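Local coordinates for protein tryptophanyl-tRNA synthetase (Pyrococcus horikoshii, PDB 3JXE) that catalyses the ATP-dependent attachment of L-tryptophan to its cognate tRNA, a class I aminoacyl-tRNA synthetase reaction that supplies tryptophanyl-tRNA for protein synthesis, at residues H90-F95 / E308-E313; K242-L247 / F304-I309. All coordinates share one frame; numbering follows the deposited sequence.

Contact 1: H90-F95 / E308-E313; sequences HIIPFF and EIFFEE. With TYM (tryptophanyl-5'AMP), chain E; SO4 (sulfate ion), chain F.
Ile92 and Phe310 mark the closest backbone approach, their CA atoms 7.8 Å apart; 90-95 is a helical turn kinked near Pro93, and 308-311 is the last, pi-widened turn of a helix, Glu312 being the first residue to leave helical geometry. No hydrogen bond crosses, and the join is apolar. Phe310 points toward helix 88-104, CG anti to the backbone N (chi1 -165°), and presents its ring edge to a face of Phe95: Phe310 CZ lies 3.7 Å from Phe95 CE1 in a T-shaped pair with planes at 69°. The Ile92 and Phe310 side chains pass each other heading opposite ways, Ile92 CG1 3.8 Å from Phe310 CD1; a beta-branched, apolar residue offers that ring broad CH surface and leaves no polar side-chain atom to satisfy. Ile91 CG2 lies farther off, 4.3 Å from Phe310 CZ. On the ligand side of the turn, His90 of the 'HIGH' region sends NE2 to a sulfate, 3.0 Å from its O3, and Pro93 CG lies 3.4 Å from O3' of tryptophanyl-5'AMP. Helix 88-104 thus lines the active site and meets helix 301-311, while Phe346 of helix 332-367 makes a further edge-to-face pair with Phe310 and strand 75-80 packs against Phe94.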
ATOM      1  N   HIS B  90       2.540  13.659  22.867  1.00 69.44           N
ATOM      2  CA  HIS B  90       3.110  13.131  21.625  1.00 69.60           C
ATOM      3  C   HIS B  90       4.640  13.178  21.574  1.00 69.82           C
ATOM      4  O   HIS B  90       5.259  12.366  20.885  1.00 69.88           O
ATOM      5  CB  HIS B  90       2.552  13.877  20.406  1.00 69.51           C
ATOM      6  CG  HIS B  90       1.075  13.726  20.215  1.00 69.33           C
ATOM      7  ND1 HIS B  90       0.268  14.773  19.823  1.00 69.17           N
ATOM      8  CD2 HIS B  90       0.258  12.654  20.354  1.00 69.23           C
ATOM      9  CE1 HIS B  90      -0.981  14.352  19.728  1.00 69.08           C
ATOM     10  NE2 HIS B  90      -1.014  13.072  20.048  1.00 69.16           N
ATOM     11  N   ILE B  91       5.241  14.120  22.297  1.00 70.06           N
ATOM     12  CA  ILE B  91       6.681  14.370  22.188  1.00 70.29           C
ATOM     13  C   ILE B  91       7.548  13.538  23.145  1.00 70.56           C
ATOM     14  O   ILE B  91       8.743  13.357  22.895  1.00 70.61           O
ATOM     15  CB  ILE B  91       7.016  15.894  22.301  1.00 70.24           C
ATOM     16  CG1 ILE B  91       8.282  16.245  21.511  1.00 70.05           C
ATOM     17  CG2 ILE B  91       7.122  16.344  23.761  1.00 70.20           C
ATOM     18  CD1 ILE B  91       8.136  16.122  20.007  1.00 69.81           C
ATOM     19  N   ILE B  92       6.949  13.029  24.220  1.00 70.87           N
ATOM     20  CA  ILE B  92       7.690  12.230  25.205  1.00 71.23           C
ATOM     21  C   ILE B  92       8.366  10.985  24.600  1.00 71.55           C
ATOM     22  O   ILE B  92       9.545  10.747  24.870  1.00 71.58           O
ATOM     23  CB  ILE B  92       6.842  11.881  26.461  1.00 71.21           C
ATOM     24  CG1 ILE B  92       6.451  13.169  27.200  1.00 71.38           C
ATOM     25  CG2 ILE B  92       7.611  10.935  27.388  1.00 71.14           C
ATOM     26  CD1 ILE B  92       5.737  12.961  28.530  1.00 71.48           C
ATOM     27  N   PRO B  93       7.633  10.194  23.779  1.00 71.87           N
ATOM     28  CA  PRO B  93       8.288   9.073  23.098  1.00 72.09           C
ATOM     29  C   PRO B  93       9.533   9.490  22.316  1.00 72.34           C
ATOM     30  O   PRO B  93      10.515   8.748  22.294  1.00 72.42           O
ATOM     31  CB  PRO B  93       7.209   8.567  22.137  1.00 72.06           C
ATOM     32  CG  PRO B  93       5.937   8.928  22.794  1.00 72.05           C
ATOM     33  CD  PRO B  93       6.195  10.252  23.450  1.00 71.92           C
ATOM     34  N   PHE B  94       9.490  10.669  21.696  1.00 72.62           N
ATOM     35  CA  PHE B  94      10.613  11.177  20.904  1.00 72.93           C
ATOM     36  C   PHE B  94      11.819  11.584  21.752  1.00 73.19           C
ATOM     37  O   PHE B  94      12.962  11.439  21.314  1.00 73.23           O
ATOM     38  CB  PHE B  94      10.163  12.332  20.006  1.00 72.83           C
ATOM     39  CG  PHE B  94       9.239  11.911  18.897  1.00 72.85           C
ATOM     40  CD1 PHE B  94       7.860  11.998  19.052  1.00 72.76           C
ATOM     41  CD2 PHE B  94       9.747  11.417  17.699  1.00 72.81           C
ATOM     42  CE1 PHE B  94       6.998  11.606  18.029  1.00 72.58           C
ATOM     43  CE2 PHE B  94       8.893  11.021  16.671  1.00 72.77           C
ATOM     44  CZ  PHE B  94       7.516  11.117  16.839  1.00 72.59           C
ATOM     45  N   PHE B  95      11.560  12.087  22.957  1.00 73.52           N
ATOM     46  CA  PHE B  95      12.624  12.412  23.909  1.00 73.83           C
ATOM     47  C   PHE B  95      13.301  11.155  24.445  1.00 74.06           C
ATOM     48  O   PHE B  95      14.513  11.144  24.675  1.00 74.10           O
ATOM     49  CB  PHE B  95      12.087  13.259  25.067  1.00 73.83           C
ATOM     50  CG  PHE B  95      12.100  14.736  24.795  1.00 73.88           C
ATOM     51  CD1 PHE B  95      10.958  15.383  24.338  1.00 74.00           C
ATOM     52  CD2 PHE B  95      13.260  15.481  24.995  1.00 73.94           C
ATOM     53  CE1 PHE B  95      10.968  16.752  24.082  1.00 74.21           C
ATOM     54  CE2 PHE B  95      13.282  16.849  24.742  1.00 74.07           C
ATOM     55  CZ  PHE B  95      12.134  17.487  24.286  1.00 74.17           C
ATOM     56  N   GLU B 308       6.083  15.410  37.567  1.00109.78           N
ATOM     57  CA  GLU B 308       6.685  14.109  37.841  1.00109.73           C
ATOM     58  C   GLU B 308       7.173  13.434  36.561  1.00109.74           C
ATOM     59  O   GLU B 308       8.229  12.800  36.552  1.00109.75           O
ATOM     60  CB  GLU B 308       5.682  13.200  38.561  1.00109.71           C
ATOM     61  CG  GLU B 308       6.274  11.897  39.095  1.00109.67           C
ATOM     62  CD  GLU B 308       5.216  10.866  39.447  1.00109.64           C
ATOM     63  OE1 GLU B 308       4.221  11.222  40.114  1.00109.67           O
ATOM     64  OE2 GLU B 308       5.386   9.691  39.059  1.00109.67           O
ATOM     65  N   ILE B 309       6.411  13.584  35.482  1.00109.74           N
ATOM     66  CA  ILE B 309       6.662  12.812  34.263  1.00109.76           C
ATOM     67  C   ILE B 309       7.488  13.524  33.184  1.00109.78           C
ATOM     68  O   ILE B 309       8.040  12.862  32.302  1.00109.77           O
ATOM     69  CB  ILE B 309       5.348  12.232  33.655  1.00109.75           C
ATOM     70  CG1 ILE B 309       4.440  13.347  33.122  1.00109.69           C
ATOM     71  CG2 ILE B 309       4.630  11.341  34.679  1.00109.85           C
ATOM     72  CD1 ILE B 309       3.204  12.853  32.395  1.00109.62           C
ATOM     73  N   PHE B 310       7.587  14.852  33.252  1.00109.86           N
ATOM     74  CA  PHE B 310       8.279  15.598  32.193  1.00109.96           C
ATOM     75  C   PHE B 310       9.006  16.889  32.600  1.00110.14           C
ATOM     76  O   PHE B 310      10.081  17.177  32.071  1.00110.13           O
ATOM     77  CB  PHE B 310       7.318  15.881  31.027  1.00109.88           C
ATOM     78  CG  PHE B 310       8.007  16.308  29.758  1.00109.61           C
ATOM     79  CD1 PHE B 310       8.866  15.440  29.088  1.00109.40           C
ATOM     80  CD2 PHE B 310       7.787  17.575  29.226  1.00109.41           C
ATOM     81  CE1 PHE B 310       9.504  15.830  27.914  1.00109.26           C
ATOM     82  CE2 PHE B 310       8.418  17.975  28.051  1.00109.28           C
ATOM     83  CZ  PHE B 310       9.279  17.100  27.394  1.00109.25           C
ATOM     84  N   PHE B 311       8.437  17.652  33.529  1.00110.40           N
ATOM     85  CA  PHE B 311       8.885  19.036  33.744  1.00110.69           C
ATOM     86  C   PHE B 311       9.965  19.283  34.806  1.00111.00           C
ATOM     87  O   PHE B 311      10.957  19.962  34.521  1.00111.04           O
ATOM     88  CB  PHE B 311       7.687  19.969  33.939  1.00110.60           C
ATOM     89  CG  PHE B 311       6.824  20.092  32.717  1.00110.41           C
ATOM     90  CD1 PHE B 311       7.270  20.801  31.603  1.00110.20           C
ATOM     91  CD2 PHE B 311       5.573  19.488  32.671  1.00110.29           C
ATOM     92  CE1 PHE B 311       6.480  20.910  30.464  1.00110.09           C
ATOM     93  CE2 PHE B 311       4.774  19.594  31.536  1.00110.16           C
ATOM     94  CZ  PHE B 311       5.229  20.305  30.432  1.00110.04           C
ATOM     95  N   GLU B 312       9.782  18.753  36.013  1.00111.36           N
ATOM     96  CA  GLU B 312      10.779  18.946  37.071  1.00111.70           C
ATOM     97  C   GLU B 312      11.870  17.876  37.037  1.00111.94           C
ATOM     98  O   GLU B 312      11.637  16.722  37.405  1.00111.99           O
ATOM     99  CB  GLU B 312      10.125  19.039  38.457  1.00111.66           C
ATOM    100  CG  GLU B 312      11.098  19.392  39.590  1.00111.77           C
ATOM    101  CD  GLU B 312      11.942  20.630  39.297  1.00111.85           C
ATOM    102  OE1 GLU B 312      11.374  21.732  39.146  1.00111.87           O
ATOM    103  OE2 GLU B 312      13.182  20.502  39.225  1.00111.83           O
ATOM    104  N   GLU B 313      13.062  18.278  36.602  1.00112.26           N
ATOM    105  CA  GLU B 313      14.184  17.358  36.408  1.00112.60           C
ATOM    106  C   GLU B 313      14.879  16.988  37.725  1.00112.80           C
ATOM    107  O   GLU B 313      15.650  16.026  37.777  1.00112.85           O
ATOM    108  CB  GLU B 313      15.192  17.963  35.423  1.00112.59           C
ATOM    109  CG  GLU B 313      15.544  17.076  34.228  1.00112.81           C
ATOM    110  CD  GLU B 313      16.402  15.874  34.595  1.00113.12           C
ATOM    111  OE1 GLU B 313      15.843  14.854  35.049  1.00113.22           O
ATOM    112  OE2 GLU B 313      17.635  15.944  34.406  1.00113.30           O
TER
HETATM  113  P   TYM E 900       0.064   9.328  17.478  0.80 43.72           P
HETATM  114  O1P TYM E 900       0.406  10.301  16.416  0.80 43.57           O
HETATM  115  O2P TYM E 900      -1.331   9.234  17.961  0.80 43.90           O
HETATM  116  O5' TYM E 900       0.997   9.607  18.760  0.80 43.91           O
HETATM  117  C5' TYM E 900       2.417   9.702  18.597  0.80 44.62           C
HETATM  118  C4' TYM E 900       3.154   9.179  19.836  0.80 45.19           C
HETATM  119  O4' TYM E 900       2.614   9.817  21.027  0.80 45.24           O
HETATM  120  C1' TYM E 900       2.183   8.781  21.957  0.80 45.50           C
HETATM  121  N9  TYM E 900       1.038   9.393  22.704  0.80 45.48           N
HETATM  122  C4  TYM E 900       1.054   9.759  23.985  0.80 45.35           C
HETATM  123  N3  TYM E 900       1.984   9.695  24.956  0.80 45.35           N
HETATM  124  C2  TYM E 900       1.726  10.139  26.181  0.80 45.11           C
HETATM  125  N1  TYM E 900       0.548  10.660  26.492  0.80 44.98           N
HETATM  126  C6  TYM E 900      -0.426  10.758  25.570  0.80 45.27           C
HETATM  127  N6  TYM E 900      -1.602  11.286  25.898  0.80 45.35           N
HETATM  128  C5  TYM E 900      -0.187  10.300  24.276  0.80 45.32           C
HETATM  129  N7  TYM E 900      -0.914  10.250  23.164  0.80 45.33           N
HETATM  130  C8  TYM E 900      -0.163   9.702  22.206  0.80 45.38           C
HETATM  131  C2' TYM E 900       1.864   7.578  21.075  0.80 45.69           C
HETATM  132  O2' TYM E 900       2.043   6.369  21.808  0.80 45.76           O
HETATM  133  C3' TYM E 900       2.947   7.673  20.006  0.80 45.70           C
HETATM  134  O3' TYM E 900       4.171   7.103  20.498  0.80 46.38           O
HETATM  135  NH3 TYM E 900      -0.269   5.520  14.327  0.80 43.19           N
HETATM  136  CA  TYM E 900       0.683   6.230  15.192  0.80 43.21           C
HETATM  137  CB  TYM E 900       1.888   6.684  14.367  0.80 43.13           C
HETATM  138  CG  TYM E 900       3.048   5.642  14.400  0.80 42.78           C
HETATM  139  CD2 TYM E 900       3.795   5.222  15.495  0.80 42.29           C
HETATM  140  CE2 TYM E 900       4.728   4.278  15.044  0.80 42.20           C
HETATM  141  CE3 TYM E 900       3.758   5.567  16.845  0.80 42.33           C
HETATM  142  CD1 TYM E 900       3.537   4.962  13.338  0.80 42.80           C
HETATM  143  NE1 TYM E 900       4.585   4.109  13.732  0.80 42.45           N
HETATM  144  CZ2 TYM E 900       5.612   3.691  15.942  0.80 42.08           C
HETATM  145  CZ3 TYM E 900       4.645   4.972  17.742  0.80 42.14           C
HETATM  146  CH2 TYM E 900       5.573   4.034  17.291  0.80 42.04           C
HETATM  147  C   TYM E 900       0.011   7.460  15.814  0.80 43.36           C
HETATM  148  O   TYM E 900      -0.936   8.009  15.246  0.80 43.36           O
HETATM  149  OPP TYM E 900       0.558   7.855  17.011  0.80 43.46           O
HETATM  150  S   SO4 F 393      -4.445  12.694  20.094  0.70 54.90           S
HETATM  151  O1  SO4 F 393      -5.639  11.890  20.344  0.70 54.91           O
HETATM  152  O2  SO4 F 393      -3.662  12.800  21.321  0.70 54.86           O
HETATM  153  O3  SO4 F 393      -3.625  12.074  19.058  0.70 55.17           O
HETATM  154  O4  SO4 F 393      -4.846  14.021  19.644  0.70 55.04           O

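Contact 2: K242-L247 / F304-I309. With TYM (tryptophanyl-5'AMP), chain E.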
ATOM      1  N   LYS B 242       3.287   5.354  29.927  1.00 75.79           N
ATOM      2  CA  LYS B 242       1.927   5.681  30.337  1.00 76.13           C
ATOM      3  C   LYS B 242       1.420   6.849  29.495  1.00 76.36           C
ATOM      4  O   LYS B 242       2.103   7.305  28.572  1.00 76.34           O
ATOM      5  CB  LYS B 242       1.880   6.036  31.826  1.00 76.15           C
ATOM      6  CG  LYS B 242       2.135   4.870  32.767  1.00 76.31           C
ATOM      7  CD  LYS B 242       2.142   5.326  34.218  1.00 76.62           C
ATOM      8  CE  LYS B 242       2.576   4.198  35.144  1.00 76.87           C
ATOM      9  NZ  LYS B 242       2.629   4.644  36.567  1.00 77.07           N
ATOM     10  N   PHE B 243       0.220   7.327  29.803  1.00 76.71           N
ATOM     11  CA  PHE B 243      -0.328   8.491  29.119  1.00 77.08           C
ATOM     12  C   PHE B 243      -0.167   9.751  29.955  1.00 77.36           C
ATOM     13  O   PHE B 243      -0.203   9.702  31.186  1.00 77.35           O
ATOM     14  CB  PHE B 243      -1.806   8.282  28.781  1.00 77.05           C
ATOM     15  CG  PHE B 243      -2.066   7.112  27.879  1.00 77.05           C
ATOM     16  CD1 PHE B 243      -2.837   6.043  28.319  1.00 77.08           C
ATOM     17  CD2 PHE B 243      -1.541   7.077  26.590  1.00 76.92           C
ATOM     18  CE1 PHE B 243      -3.086   4.955  27.490  1.00 77.08           C
ATOM     19  CE2 PHE B 243      -1.781   5.992  25.756  1.00 76.96           C
ATOM     20  CZ  PHE B 243      -2.554   4.929  26.208  1.00 76.96           C
ATOM     21  N   VAL B 244       0.020  10.877  29.275  1.00 77.78           N
ATOM     22  CA  VAL B 244      -0.030  12.181  29.920  1.00 78.20           C
ATOM     23  C   VAL B 244      -1.502  12.583  30.014  1.00 78.57           C
ATOM     24  O   VAL B 244      -2.183  12.681  28.990  1.00 78.54           O
ATOM     25  CB  VAL B 244       0.765  13.245  29.131  1.00 78.18           C
ATOM     26  CG1 VAL B 244       0.825  14.557  29.903  1.00 78.22           C
ATOM     27  CG2 VAL B 244       2.166  12.751  28.829  1.00 78.16           C
ATOM     28  N   PRO B 245      -2.004  12.797  31.245  1.00 78.97           N
ATOM     29  CA  PRO B 245      -3.413  13.145  31.428  1.00 79.38           C
ATOM     30  C   PRO B 245      -3.711  14.585  31.014  1.00 79.83           C
ATOM     31  O   PRO B 245      -2.800  15.415  30.969  1.00 79.89           O
ATOM     32  CB  PRO B 245      -3.621  12.969  32.934  1.00 79.36           C
ATOM     33  CG  PRO B 245      -2.283  13.221  33.529  1.00 79.15           C
ATOM     34  CD  PRO B 245      -1.279  12.725  32.529  1.00 78.96           C
ATOM     35  N   SER B 246      -4.975  14.870  30.705  1.00 80.35           N
ATOM     36  CA  SER B 246      -5.397  16.231  30.390  1.00 80.91           C
ATOM     37  C   SER B 246      -5.512  17.054  31.673  1.00 81.36           C
ATOM     38  O   SER B 246      -5.508  16.497  32.774  1.00 81.35           O
ATOM     39  CB  SER B 246      -6.721  16.227  29.618  1.00 80.86           C
ATOM     40  OG  SER B 246      -7.808  15.845  30.442  1.00 80.88           O
ATOM     41  N   LEU B 247      -5.609  18.374  31.522  1.00 81.99           N
ATOM     42  CA  LEU B 247      -5.688  19.298  32.656  1.00 82.60           C
ATOM     43  C   LEU B 247      -6.830  18.984  33.622  1.00 82.98           C
ATOM     44  O   LEU B 247      -6.597  18.758  34.812  1.00 83.10           O
ATOM     45  CB  LEU B 247      -5.811  20.743  32.165  1.00 82.64           C
ATOM     46  CG  LEU B 247      -4.527  21.492  31.807  1.00 82.98           C
ATOM     47  CD1 LEU B 247      -4.840  22.696  30.930  1.00 83.22           C
ATOM     48  CD2 LEU B 247      -3.764  21.915  33.061  1.00 83.26           C
ATOM     49  N   PHE B 304       0.818  18.016  39.536  1.00112.49           N
ATOM     50  CA  PHE B 304       2.090  17.391  39.897  1.00112.09           C
ATOM     51  C   PHE B 304       2.421  16.135  39.093  1.00111.77           C
ATOM     52  O   PHE B 304       3.576  15.707  39.066  1.00111.72           O
ATOM     53  CB  PHE B 304       2.161  17.122  41.404  1.00112.12           C
ATOM     54  CG  PHE B 304       2.614  18.312  42.206  1.00112.26           C
ATOM     55  CD1 PHE B 304       3.963  18.489  42.509  1.00112.35           C
ATOM     56  CD2 PHE B 304       1.698  19.265  42.645  1.00112.41           C
ATOM     57  CE1 PHE B 304       4.393  19.594  43.246  1.00112.42           C
ATOM     58  CE2 PHE B 304       2.117  20.374  43.383  1.00112.43           C
ATOM     59  CZ  PHE B 304       3.468  20.538  43.684  1.00112.44           C
ATOM     60  N   LYS B 305       1.413  15.552  38.443  1.00111.42           N
ATOM     61  CA  LYS B 305       1.625  14.427  37.528  1.00111.11           C
ATOM     62  C   LYS B 305       2.543  14.841  36.380  1.00110.90           C
ATOM     63  O   LYS B 305       3.459  14.108  36.015  1.00110.87           O
ATOM     64  CB  LYS B 305       0.294  13.906  36.974  1.00111.09           C
ATOM     65  CG  LYS B 305      -0.419  12.874  37.849  1.00111.02           C
ATOM     66  CD  LYS B 305      -0.263  11.442  37.329  1.00110.87           C
ATOM     67  CE  LYS B 305       0.895  10.695  37.984  1.00110.75           C
ATOM     68  NZ  LYS B 305       2.207  10.992  37.348  1.00110.70           N
ATOM     69  N   TRP B 306       2.293  16.031  35.837  1.00110.64           N
ATOM     70  CA  TRP B 306       3.060  16.580  34.722  1.00110.40           C
ATOM     71  C   TRP B 306       4.502  16.880  35.115  1.00110.25           C
ATOM     72  O   TRP B 306       5.427  16.629  34.340  1.00110.25           O
ATOM     73  CB  TRP B 306       2.391  17.855  34.207  1.00110.40           C
ATOM     74  CG  TRP B 306       1.075  17.631  33.518  1.00110.47           C
ATOM     75  CD1 TRP B 306       0.299  16.504  33.557  1.00110.51           C
ATOM     76  CD2 TRP B 306       0.366  18.574  32.710  1.00110.65           C
ATOM     77  NE1 TRP B 306      -0.837  16.683  32.811  1.00110.53           N
ATOM     78  CE2 TRP B 306      -0.825  17.947  32.281  1.00110.70           C
ATOM     79  CE3 TRP B 306       0.623  19.890  32.301  1.00110.77           C
ATOM     80  CZ2 TRP B 306      -1.760  18.590  31.464  1.00110.87           C
ATOM     81  CZ3 TRP B 306      -0.306  20.528  31.489  1.00110.90           C
ATOM     82  CH2 TRP B 306      -1.480  19.874  31.076  1.00110.87           C
ATOM     83  N   LEU B 307       4.680  17.420  36.319  1.00110.08           N
ATOM     84  CA  LEU B 307       6.004  17.726  36.852  1.00109.92           C
ATOM     85  C   LEU B 307       6.793  16.452  37.139  1.00109.86           C
ATOM     86  O   LEU B 307       8.015  16.419  36.972  1.00109.83           O
ATOM     87  CB  LEU B 307       5.888  18.572  38.121  1.00109.91           C
ATOM     88  CG  LEU B 307       5.373  20.007  37.973  1.00109.81           C
ATOM     89  CD1 LEU B 307       4.721  20.474  39.264  1.00109.74           C
ATOM     90  CD2 LEU B 307       6.488  20.956  37.545  1.00109.70           C
ATOM     91  N   GLU B 308       6.083  15.410  37.567  1.00109.78           N
ATOM     92  CA  GLU B 308       6.685  14.109  37.841  1.00109.73           C
ATOM     93  C   GLU B 308       7.173  13.434  36.561  1.00109.74           C
ATOM     94  O   GLU B 308       8.229  12.800  36.552  1.00109.75           O
ATOM     95  CB  GLU B 308       5.682  13.200  38.561  1.00109.71           C
ATOM     96  CG  GLU B 308       6.274  11.897  39.095  1.00109.67           C
ATOM     97  CD  GLU B 308       5.216  10.866  39.447  1.00109.64           C
ATOM     98  OE1 GLU B 308       4.221  11.222  40.114  1.00109.67           O
ATOM     99  OE2 GLU B 308       5.386   9.691  39.059  1.00109.67           O
ATOM    100  N   ILE B 309       6.411  13.584  35.482  1.00109.74           N
ATOM    101  CA  ILE B 309       6.662  12.812  34.263  1.00109.76           C
ATOM    102  C   ILE B 309       7.488  13.524  33.184  1.00109.78           C
ATOM    103  O   ILE B 309       8.040  12.862  32.302  1.00109.77           O
ATOM    104  CB  ILE B 309       5.348  12.232  33.655  1.00109.75           C
ATOM    105  CG1 ILE B 309       4.440  13.347  33.122  1.00109.69           C
ATOM    106  CG2 ILE B 309       4.630  11.341  34.679  1.00109.85           C
ATOM    107  CD1 ILE B 309       3.204  12.853  32.395  1.00109.62           C
TER
HETATM  108  P   TYM E 900       0.064   9.328  17.478  0.80 43.72           P
HETATM  109  O1P TYM E 900       0.406  10.301  16.416  0.80 43.57           O
HETATM  110  O2P TYM E 900      -1.331   9.234  17.961  0.80 43.90           O
HETATM  111  O5' TYM E 900       0.997   9.607  18.760  0.80 43.91           O
HETATM  112  C5' TYM E 900       2.417   9.702  18.597  0.80 44.62           C
HETATM  113  C4' TYM E 900       3.154   9.179  19.836  0.80 45.19           C
HETATM  114  O4' TYM E 900       2.614   9.817  21.027  0.80 45.24           O
HETATM  115  C1' TYM E 900       2.183   8.781  21.957  0.80 45.50           C
HETATM  116  N9  TYM E 900       1.038   9.393  22.704  0.80 45.48           N
HETATM  117  C4  TYM E 900       1.054   9.759  23.985  0.80 45.35           C
HETATM  118  N3  TYM E 900       1.984   9.695  24.956  0.80 45.35           N
HETATM  119  C2  TYM E 900       1.726  10.139  26.181  0.80 45.11           C
HETATM  120  N1  TYM E 900       0.548  10.660  26.492  0.80 44.98           N
HETATM  121  C6  TYM E 900      -0.426  10.758  25.570  0.80 45.27           C
HETATM  122  N6  TYM E 900      -1.602  11.286  25.898  0.80 45.35           N
HETATM  123  C5  TYM E 900      -0.187  10.300  24.276  0.80 45.32           C
HETATM  124  N7  TYM E 900      -0.914  10.250  23.164  0.80 45.33           N
HETATM  125  C8  TYM E 900      -0.163   9.702  22.206  0.80 45.38           C
HETATM  126  C2' TYM E 900       1.864   7.578  21.075  0.80 45.69           C
HETATM  127  O2' TYM E 900       2.043   6.369  21.808  0.80 45.76           O
HETATM  128  C3' TYM E 900       2.947   7.673  20.006  0.80 45.70           C
HETATM  129  O3' TYM E 900       4.171   7.103  20.498  0.80 46.38           O
HETATM  130  NH3 TYM E 900      -0.269   5.520  14.327  0.80 43.19           N
HETATM  131  CA  TYM E 900       0.683   6.230  15.192  0.80 43.21           C
HETATM  132  CB  TYM E 900       1.888   6.684  14.367  0.80 43.13           C
HETATM  133  CG  TYM E 900       3.048   5.642  14.400  0.80 42.78           C
HETATM  134  CD2 TYM E 900       3.795   5.222  15.495  0.80 42.29           C
HETATM  135  CE2 TYM E 900       4.728   4.278  15.044  0.80 42.20           C
HETATM  136  CE3 TYM E 900       3.758   5.567  16.845  0.80 42.33           C
HETATM  137  CD1 TYM E 900       3.537   4.962  13.338  0.80 42.80           C
HETATM  138  NE1 TYM E 900       4.585   4.109  13.732  0.80 42.45           N
HETATM  139  CZ2 TYM E 900       5.612   3.691  15.942  0.80 42.08           C
HETATM  140  CZ3 TYM E 900       4.645   4.972  17.742  0.80 42.14           C
HETATM  141  CH2 TYM E 900       5.573   4.034  17.291  0.80 42.04           C
HETATM  142  C   TYM E 900       0.011   7.460  15.814  0.80 43.36           C
HETATM  143  O   TYM E 900      -0.936   8.009  15.246  0.80 43.36           O
HETATM  144  OPP TYM E 900       0.558   7.855  17.011  0.80 43.46           O
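Trp306 and Pro245 supply the one hydrogen bond between the loop 242-247 and helix 304-309: indole NE1 donates to Pro245 O at 3.0 Å. The bond is bent, 134° at the hydrogen; the donor stands above the carbonyl plane and the oxygen is tilted from the indole plane. Tryptophan suits the place because it is a large apolar group that still carries an N-H for a main-chain carbonyl.

Around this bond the contacts are apolar, with Trp306 CG anti to its carbonyl carbon (chi1 -69°) and the indole extending to the loop. Leu247 crosses the far end of the indole at about a right angle, its CG 3.5 Å from CH2 of Trp306, while Val244 sets CG1 over a face of the ring and Pro245 brings CG to its edge. An alanine in place of Trp306 would probably leave Pro245 O without this donor and open a gap beside Leu247 and Val244. Ile309, on the next turn, reaches Val244 with its tip, CD1 lying 3.7 Å from Val244 CG2.

Polar contacts to the ligand use the loop's backbone. Val244 N donates almost straight to N1 of tryptophanyl-5'AMP at 2.8 Å, and the adenine N6 returns a long, weak bond to Val244 O. Valine's short branches fit the rest: CG2 sits between adenine N1 and Ile309 CD1.

The loop follows strand 237-241, and Val244 makes a backbone hydrogen bond with Met254 of the 'KMSKS' region. Trp306 also touches Met254, as well as Ile343 of helix 332-367, and Leu307 packs on helix 315-326.

The two contacts lie on one side of the chain's centre, their own centres about 9 Å apart, and both end on helix 301-311, sharing Glu308 and Ile309. Along the chain the partners come in the order 90-95, 242-247, then the common helix, so segments far apart in sequence gather on it. They also touch directly: Ile92 CD1 packs 3.6 Å from Val244 CG2. Contact 1 brings in helix 88-104, which follows strand 75-80 of the Rossmann-fold sheet, and contact 2 the loop after strand 237-241 of that sheet. Since both reach tryptophanyl-5'AMP, helix 301-311 packs behind two elements that line the adenylate pocket, one bearing part of the 'HIGH' region, and so probably helps to hold them together.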